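Local atomic coordinates of alpha-1,2-Mannosidase (Trichoderma reesei, PDB entry 1HCU), a protein that probably trims alpha-1,2-linked mannose residues from high-mannose N-glycans as a calcium-dependent glycosyl hydrolase of family 47. Residues F454-K459 with T485-F490. Numbering follows the deposited sequence.
Sequences FAEALK and TEAHPF. With CA (calcium ion), chain H.
Lys459 ties helix 451-465 to the turn at Ala487: its NZ donates to Ala487 O at 2.8 Å, approaching from 32° outside that carbonyl's plane. The same ammonium bonds Ala455 O, one helical turn back, on an in-plane lone pair. Lys459 CG stands anti to the backbone N (chi1 171°), and bends farther along the chain fold the amine back toward the helix. Replacing Lys459 by a methionine would probably leave Ala487 O without this donor and Asp63, its salt-bridge mate, without its counter-charge. Ala487 CB packs against the helix, touching Ala455 O at 3.2 Å and Glu456 CG beside it, while Ala455 CB reaches His488 CE1 at 3.6 Å. The His488 ring lies beneath Glu486 O, which sits 3.3 Å above its centre, and is held by Asp60 and Asp63 of helix 56-67. Beyond this layer, Glu456 OE1 comes within 3.2 Å of Glu486 OE1, a close approach of like charges, their carboxylate planes 39° apart; Glu486 OE2 also has a long, weak ion pair with Arg104 NE. Glu456 OE2 accepts from two waters, one of which is a ligand of the calcium ion. Thr485 binds that ion through both O and OG1, the latter also bonded to Glu249. With the predicted active-site residues Glu100 and Glu393 close by, this is the calcium site at the core of the (alpha/alpha)7 barrel of family 47 mannosidases.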
loop_
_atom_site.group_PDB
_atom_site.type_symbol
_atom_site.label_atom_id
_atom_site.label_comp_id
_atom_site.label_asym_id
_atom_site.label_seq_id
_atom_site.Cartn_x
_atom_site.Cartn_y
_atom_site.Cartn_z
ATOM N N PHE A 454 -4.812 -6.590 8.332
ATOM C CA PHE A 454 -4.463 -7.993 8.124
ATOM C C PHE A 454 -3.400 -8.191 7.048
ATOM O O PHE A 454 -2.426 -8.917 7.244
ATOM C CB PHE A 454 -5.687 -8.813 7.692
ATOM C CG PHE A 454 -6.657 -9.095 8.794
ATOM C CD1 PHE A 454 -7.904 -8.475 8.815
ATOM C CD2 PHE A 454 -6.333 -9.989 9.810
ATOM C CE1 PHE A 454 -8.811 -8.741 9.828
ATOM C CE2 PHE A 454 -7.235 -10.262 10.830
ATOM C CZ PHE A 454 -8.476 -9.638 10.842
ATOM N N ALA A 455 -3.597 -7.540 5.908
ATOM C CA ALA A 455 -2.689 -7.696 4.781
ATOM C C ALA A 455 -1.347 -6.991 4.848
ATOM O O ALA A 455 -0.340 -7.528 4.386
ATOM C CB ALA A 455 -3.405 -7.282 3.498
ATOM N N GLU A 456 -1.328 -5.799 5.428
ATOM C CA GLU A 456 -0.104 -5.008 5.444
ATOM C C GLU A 456 0.607 -4.745 6.764
ATOM O O GLU A 456 1.744 -5.157 6.958
ATOM C CB GLU A 456 -0.387 -3.666 4.770
ATOM C CG GLU A 456 -0.997 -3.769 3.384
ATOM C CD GLU A 456 -0.960 -2.433 2.650
ATOM O OE1 GLU A 456 -2.025 -1.790 2.508
ATOM O OE2 GLU A 456 0.142 -2.026 2.230
ATOM N N ALA A 457 -0.045 -4.018 7.658
ATOM C CA ALA A 457 0.581 -3.704 8.924
ATOM C C ALA A 457 1.127 -4.946 9.622
ATOM O O ALA A 457 2.298 -4.983 9.989
ATOM C CB ALA A 457 -0.394 -2.978 9.826
ATOM N N LEU A 458 0.294 -5.970 9.785
ATOM C CA LEU A 458 0.731 -7.189 10.471
ATOM C C LEU A 458 1.725 -8.020 9.653
ATOM O O LEU A 458 2.551 -8.744 10.211
ATOM C CB LEU A 458 -0.492 -8.031 10.871
ATOM C CG LEU A 458 -1.374 -7.412 11.974
ATOM C CD1 LEU A 458 -2.619 -8.277 12.214
ATOM C CD2 LEU A 458 -0.571 -7.303 13.266
ATOM N N LYS A 459 1.648 -7.899 8.331
ATOM C CA LYS A 459 2.538 -8.617 7.427
ATOM C C LYS A 459 3.964 -8.045 7.509
ATOM O O LYS A 459 4.916 -8.778 7.743
ATOM C CB LYS A 459 1.999 -8.509 5.991
ATOM C CG LYS A 459 2.936 -9.039 4.911
ATOM C CD LYS A 459 2.577 -10.429 4.475
ATOM C CE LYS A 459 1.848 -10.458 3.130
ATOM N NZ LYS A 459 0.482 -9.857 3.136
ATOM N N THR A 485 0.793 -3.149 -4.046
ATOM C CA THR A 485 0.551 -2.053 -3.116
ATOM C C THR A 485 -0.179 -2.428 -1.820
ATOM O O THR A 485 -0.133 -1.684 -0.852
ATOM C CB THR A 485 -0.195 -0.911 -3.829
ATOM O OG1 THR A 485 0.315 0.336 -3.364
ATOM C CG2 THR A 485 -1.689 -0.977 -3.565
ATOM N N GLU A 486 -0.838 -3.583 -1.794
ATOM C CA GLU A 486 -1.567 -4.011 -0.598
ATOM C C GLU A 486 -0.787 -5.138 0.085
ATOM O O GLU A 486 -1.361 -6.048 0.685
ATOM C CB GLU A 486 -2.977 -4.495 -0.980
ATOM C CG GLU A 486 -3.934 -4.692 0.192
ATOM C CD GLU A 486 -4.579 -3.389 0.668
ATOM O OE1 GLU A 486 -4.172 -2.302 0.205
ATOM O OE2 GLU A 486 -5.499 -3.462 1.516
ATOM N N ALA A 487 0.530 -5.079 -0.043
ATOM C CA ALA A 487 1.410 -6.067 0.561
ATOM C C ALA A 487 1.150 -7.501 0.110
ATOM O O ALA A 487 1.361 -8.436 0.878
ATOM C CB ALA A 487 1.313 -5.978 2.080
ATOM N N HIS A 488 0.687 -7.681 -1.124
ATOM C CA HIS A 488 0.453 -9.027 -1.651
ATOM C C HIS A 488 1.590 -9.361 -2.611
ATOM O O HIS A 488 1.668 -8.814 -3.705
ATOM C CB HIS A 488 -0.896 -9.112 -2.371
ATOM C CG HIS A 488 -2.064 -8.833 -1.479
ATOM N ND1 HIS A 488 -2.232 -9.456 -0.263
ATOM C CD2 HIS A 488 -3.105 -7.978 -1.612
ATOM C CE1 HIS A 488 -3.323 -8.993 0.320
ATOM N NE2 HIS A 488 -3.871 -8.096 -0.478
ATOM N N PRO A 489 2.490 -10.268 -2.205
ATOM C CA PRO A 489 3.643 -10.685 -3.011
ATOM C C PRO A 489 3.337 -11.611 -4.190
ATOM O O PRO A 489 2.727 -12.660 -4.012
ATOM C CB PRO A 489 4.534 -11.363 -1.979
ATOM C CG PRO A 489 3.527 -12.046 -1.104
ATOM C CD PRO A 489 2.499 -10.945 -0.896
ATOM N N PHE A 490 3.778 -11.229 -5.385
ATOM C CA PHE A 490 3.569 -12.037 -6.590
ATOM C C PHE A 490 4.917 -12.576 -7.058
ATOM O O PHE A 490 5.941 -11.917 -6.872
ATOM C CB PHE A 490 3.001 -11.175 -7.725
ATOM C CG PHE A 490 1.703 -10.517 -7.404
ATOM C CD1 PHE A 490 1.352 -9.320 -8.021
ATOM C CD2 PHE A 490 0.823 -11.089 -6.494
ATOM C CE1 PHE A 490 0.134 -8.701 -7.730
ATOM C CE2 PHE A 490 -0.383 -10.488 -6.198
ATOM C CZ PHE A 490 -0.734 -9.290 -6.814
HETATM CA CA CA H . 0.243 0.991 -0.576
HETATM O O HOH W 1 2.350 -2.532 0.347
HETATM O O HOH W 2 0.989 0.400 2.019
HETATM O O HOH W 3 -2.289 1.619 -1.716
HETATM O O HOH W 4 -1.119 3.124 0.569
HETATM O O HOH W 5 1.778 3.075 -1.430
#